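Local coordinates for protein transcriptional regulator, TetR family (Myxococcus xanthus, PDB 5K7F) that regulates transcription in the isovaleryl coenzyme A biosynthesis pathway as an isovaleryl coenzyme A-responsive, DNA-binding regulator of the TetR family, at the interface of chains A and B. Sequence-based numbering; all coordinates share one arbitrary frame. Chains: chain A/B, Transcriptional regulator, TetR family.

Contact 1: the interface of chains A and B. Residues chain A 168-169, 171-172, 174-175; chain B 118, 168-169, 171-172.
B:Trp172 lays its indole beneath A:Leu171, whose CB stands over the face of the six-membered ring, 3.8 Å from the centroid. The leucine branch CD1 reaches toward the rim of the same face and comes within 3.3 Å of CZ2 of B:Trp172. The indole gets there because CG of B:Trp172 is anti to its backbone N (chi1 -152°), which carries the ring across to chain A. At the root of the side chain, CB of B:Trp172 rests 3.5 Å from CA of A:Gly168, where the lack of a side chain lets it approach the helix backbone. An alanine here would keep the CB contact with A:Gly168 but would probably leave CB and CD1 of A:Leu171 without the ring they pack on, with a gap between it and A:Trp172.

The exchanged pair is similar but not identical. CD1 of B:Leu171 lies over one face of A:Trp172, 3.5 Å from CZ2, while CG of A:Lys175 covers the opposite face, so this indole lies between a leucine of the partner and a lysine of its own chain. The two indoles pass one another antiparallel, with CD1 of A:Trp172 3.9 Å from CE3 of B:Trp172.

Beyond the indoles, NZ of A:Lys175 forms a salt bridge with OE2 of B:Glu118 at 2.7 Å, meeting it 40° out of the carboxylate plane; the glutamate is poorly ordered. The same amine donates to the phenol OH of A:Tyr174 at 3.0 Å, which probably helps to hold the amine toward B:Glu118.

On the other flank A:Met169 and B:Met169 run side by side. The patch lies where the ends of the two 159-171 helices meet near the two-fold axis, continuing in chain A into the 3-10 turn 172-175.

Contact 2: the interface of chains A and B. Residues chain A 145, 157, 161-162, 165, 196; chain B 169, 191-192, 195-196.
Helices 159-171 and 185-196, the last two alpha-helices of the C-terminal regulatory part, pack against their counterparts across the dimer interface, and here the second of them in chain B drives B:Met195 into chain A. That methionine buries 94 Å² and touches a different neighbour with each part of its chain. CG lies 3.7 Å from CG2 of A:Val157, the two side chains crossing at about a right angle. SD comes next, 3.9 Å from CB of A:Ser165. The chain then bends at the thioether (chi3 104°), and this turn brings the terminal methyl CE between A:Leu196, whose CD2 branch is 3.8 Å away, and the rim of A:Phe145, met at CE1. The ring of A:Phe145 is itself backed by CA of A:Gly162, centred over one face, so a second-shell glycine of helix 159-171 supports the aromatic wall.

Beside this, CG1 of A:Val161 rests against the backbone of B:Gly191, 4.0 Å from its CA; with no side chain there, the valine methyl can come down on the helix itself.

A:Ser165 is the polar residue of the patch. Its hydroxyl OG turns back to its own helix and donates to the carbonyl O of A:Val161 at 2.8 Å, from 43° above the carbonyl plane. OG, anti to the carbonyl carbon and beside the backbone N (chi1 -67°), points back along the helix to that carbonyl; the bond gives the hydroxyl a polar partner in its own chain, while its neighbours across the interface are apolar: CE of B:Met169 lies 3.5 Å from OG, and CG of the extended B:Met192 also borders it.

The contact across the chains is therefore apolar, made largely by B:Met195, set among a valine, a leucine, a phenylalanine and a serine of chain A. It helps to hold the two C-terminal halves together in the dimer, the form in which TetR-family regulators typically bind DNA.

Contact 1: the interface of chains A and B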
# COMPACT_ATOMS: atom_id res chain seq x y z
N GLY A 168 5.17 4.35 -0.96
CA GLY A 168 4.56 3.10 -1.40
C GLY A 168 5.47 1.91 -1.14
O GLY A 168 5.01 0.86 -0.69
N MET A 169 6.73 2.01 -1.54
CA MET A 169 7.66 0.91 -1.26
C MET A 169 7.61 0.49 0.19
O MET A 169 7.55 -0.72 0.50
CB MET A 169 9.10 1.30 -1.61
CG MET A 169 9.44 1.24 -3.04
SD MET A 169 11.08 1.96 -3.35
CE MET A 169 12.10 0.92 -2.38
N LEU A 171 5.46 1.44 2.94
CA LEU A 171 4.24 1.13 3.67
C LEU A 171 3.64 -0.19 3.21
O LEU A 171 2.96 -0.87 4.00
CB LEU A 171 3.24 2.28 3.51
CG LEU A 171 3.74 3.62 4.07
CD1 LEU A 171 2.69 4.69 3.83
CD2 LEU A 171 4.06 3.51 5.55
N TRP A 172 3.84 -0.59 1.94
CA TRP A 172 3.27 -1.83 1.43
C TRP A 172 3.97 -3.07 1.98
O TRP A 172 3.43 -4.18 1.80
CB TRP A 172 3.27 -1.83 -0.12
CG TRP A 172 2.07 -2.60 -0.69
CD1 TRP A 172 0.75 -2.21 -0.64
CD2 TRP A 172 2.08 -3.89 -1.33
NE1 TRP A 172 -0.04 -3.17 -1.21
CE2 TRP A 172 0.74 -4.20 -1.65
CE3 TRP A 172 3.08 -4.79 -1.67
CZ2 TRP A 172 0.39 -5.38 -2.30
CZ3 TRP A 172 2.72 -5.99 -2.32
CH2 TRP A 172 1.39 -6.26 -2.60
N TYR A 174 3.97 -4.27 4.89
CA TYR A 174 3.11 -5.06 5.77
C TYR A 174 2.32 -6.13 5.04
O TYR A 174 1.98 -7.15 5.66
CB TYR A 174 2.19 -4.13 6.55
CG TYR A 174 0.87 -3.79 5.92
CD1 TYR A 174 -0.26 -4.57 6.16
CD2 TYR A 174 0.73 -2.65 5.14
CE1 TYR A 174 -1.47 -4.25 5.62
CE2 TYR A 174 -0.48 -2.32 4.59
CZ TYR A 174 -1.58 -3.12 4.84
OH TYR A 174 -2.81 -2.81 4.31
N LYS A 175 2.05 -5.96 3.74
CA LYS A 175 1.30 -6.94 2.95
C LYS A 175 2.06 -8.25 2.75
O LYS A 175 1.42 -9.27 2.50
CB LYS A 175 0.94 -6.38 1.56
CG LYS A 175 -0.17 -5.33 1.54
CD LYS A 175 -1.48 -5.91 2.04
CE LYS A 175 -2.70 -5.12 1.56
NZ LYS A 175 -2.41 -3.67 1.43
N GLU B 118 -6.14 -5.48 -2.20
CA GLU B 118 -6.37 -5.06 -0.81
C GLU B 118 -7.22 -6.07 -0.05
O GLU B 118 -6.99 -6.29 1.13
CB GLU B 118 -7.06 -3.69 -0.74
CG GLU B 118 -6.18 -2.52 -1.19
CD GLU B 118 -5.07 -2.19 -0.16
OE1 GLU B 118 -5.41 -1.71 0.94
OE2 GLU B 118 -3.88 -2.41 -0.47
N GLY B 168 4.87 -2.20 -4.40
CA GLY B 168 4.50 -1.15 -3.45
C GLY B 168 4.42 0.23 -4.07
O GLY B 168 3.51 1.00 -3.75
N MET B 169 5.32 0.56 -5.01
CA MET B 169 5.24 1.87 -5.62
C MET B 169 3.95 2.00 -6.41
O MET B 169 3.26 3.01 -6.30
CB MET B 169 6.46 2.13 -6.53
CG MET B 169 7.84 2.25 -5.82
SD MET B 169 9.18 2.32 -7.05
CE MET B 169 8.64 3.53 -8.21
N LEU B 171 1.05 -0.02 -6.34
CA LEU B 171 -0.23 -0.33 -5.72
C LEU B 171 -0.64 0.70 -4.67
O LEU B 171 -1.81 0.71 -4.28
CB LEU B 171 -0.18 -1.72 -5.10
CG LEU B 171 0.02 -2.76 -6.22
CD1 LEU B 171 -0.01 -4.16 -5.60
CD2 LEU B 171 -0.98 -2.69 -7.42
N TRP B 172 0.30 1.53 -4.20
CA TRP B 172 -0.02 2.63 -3.30
C TRP B 172 -0.66 3.83 -4.02
O TRP B 172 -1.26 4.69 -3.36
CB TRP B 172 1.26 3.07 -2.59
CG TRP B 172 1.01 3.66 -1.23
CD1 TRP B 172 1.10 4.98 -0.87
CD2 TRP B 172 0.60 2.95 -0.07
NE1 TRP B 172 0.76 5.13 0.46
CE2 TRP B 172 0.44 3.90 0.97
CE3 TRP B 172 0.32 1.62 0.19
CZ2 TRP B 172 0.04 3.54 2.24
CZ3 TRP B 172 -0.07 1.26 1.45
CH2 TRP B 172 -0.21 2.22 2.47

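Contact 2: the interface of chains A and B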
# COMPACT_ATOMS: atom_id res chain seq x y z
N PHE A 145 14.27 15.09 -1.22
CA PHE A 145 14.42 14.76 -2.64
C PHE A 145 14.86 15.99 -3.43
O PHE A 145 15.80 15.91 -4.23
CB PHE A 145 13.12 14.16 -3.18
CG PHE A 145 13.04 12.66 -3.04
CD1 PHE A 145 13.79 11.84 -3.82
CD2 PHE A 145 12.21 12.09 -2.08
CE1 PHE A 145 13.66 10.46 -3.70
CE2 PHE A 145 12.09 10.73 -1.97
CZ PHE A 145 12.82 9.93 -2.78
N VAL A 157 14.59 13.63 -10.14
CA VAL A 157 13.23 13.09 -10.01
C VAL A 157 12.36 14.21 -9.46
O VAL A 157 12.82 15.07 -8.71
CB VAL A 157 13.21 11.83 -9.11
CG1 VAL A 157 13.46 12.21 -7.66
CG2 VAL A 157 11.92 11.08 -9.24
N VAL A 161 7.01 12.63 -6.82
CA VAL A 161 7.21 11.26 -7.29
C VAL A 161 8.17 10.53 -6.36
O VAL A 161 7.90 9.40 -5.90
CB VAL A 161 7.73 11.29 -8.74
CG1 VAL A 161 8.06 9.89 -9.26
CG2 VAL A 161 6.69 11.96 -9.65
N GLY A 162 9.32 11.15 -6.09
CA GLY A 162 10.29 10.55 -5.16
C GLY A 162 9.63 10.20 -3.84
O GLY A 162 9.69 9.06 -3.40
N SER A 165 6.97 7.36 -4.14
CA SER A 165 7.59 6.08 -4.48
C SER A 165 8.17 5.45 -3.23
O SER A 165 7.92 4.26 -2.91
CB SER A 165 8.69 6.29 -5.53
OG SER A 165 8.11 6.71 -6.78
N LEU A 196 16.87 2.78 -4.46
CA LEU A 196 16.47 4.16 -4.65
C LEU A 196 17.62 5.13 -4.48
O LEU A 196 17.65 6.17 -5.15
CB LEU A 196 15.36 4.53 -3.67
CG LEU A 196 13.90 4.31 -4.07
CD1 LEU A 196 13.02 5.33 -3.37
CD2 LEU A 196 13.64 4.34 -5.59
N MET B 169 5.32 0.56 -5.01
CA MET B 169 5.24 1.87 -5.62
C MET B 169 3.95 2.00 -6.41
O MET B 169 3.26 3.01 -6.30
CB MET B 169 6.46 2.13 -6.53
CG MET B 169 7.84 2.25 -5.82
SD MET B 169 9.18 2.32 -7.05
CE MET B 169 8.64 3.53 -8.21
N GLY B 191 8.32 9.11 -14.15
CA GLY B 191 9.23 9.30 -13.02
C GLY B 191 9.54 8.00 -12.30
O GLY B 191 10.70 7.66 -12.10
N MET B 192 8.50 7.26 -11.93
CA MET B 192 8.63 5.94 -11.32
C MET B 192 9.50 4.98 -12.13
O MET B 192 10.43 4.36 -11.58
CB MET B 192 7.25 5.33 -11.09
CG MET B 192 6.42 6.00 -9.96
SD MET B 192 5.12 4.97 -9.28
CE MET B 192 4.49 6.02 -7.97
N MET B 195 13.01 5.90 -12.02
CA MET B 195 13.65 5.71 -10.72
C MET B 195 14.17 4.29 -10.57
O MET B 195 15.30 4.10 -10.08
CB MET B 195 12.67 5.97 -9.58
CG MET B 195 12.51 7.40 -9.22
SD MET B 195 11.78 7.50 -7.58
CE MET B 195 13.24 7.94 -6.78
N LEU B 196 13.34 3.29 -10.87
CA LEU B 196 13.76 1.90 -10.68
C LEU B 196 14.59 1.38 -11.84
O LEU B 196 15.41 0.48 -11.65
CB LEU B 196 12.55 0.97 -10.52
CG LEU B 196 11.75 0.93 -9.24
CD1 LEU B 196 10.92 -0.32 -9.27
CD2 LEU B 196 12.68 0.94 -8.01

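About 14 Å separates the C-alpha centres of contact 1 and contact 2, and B:Met169 belongs to both. Helix 159-171 runs through the two patches: its final turns supply contact 1 close to the two-fold axis, and its earlier residues meet helix 185-196 of the partner in contact 2. The shared helix and B:Met169 make them neighbouring parts of one interface, and the two-fold gives each a twin with the chains exchanged. Contact 1 adds aromatic packing and a charged pair, whereas contact 2 is apolar. Their combination would probably fix how the subunits are set against each other, and thereby the spacing of the two DNA-binding domains.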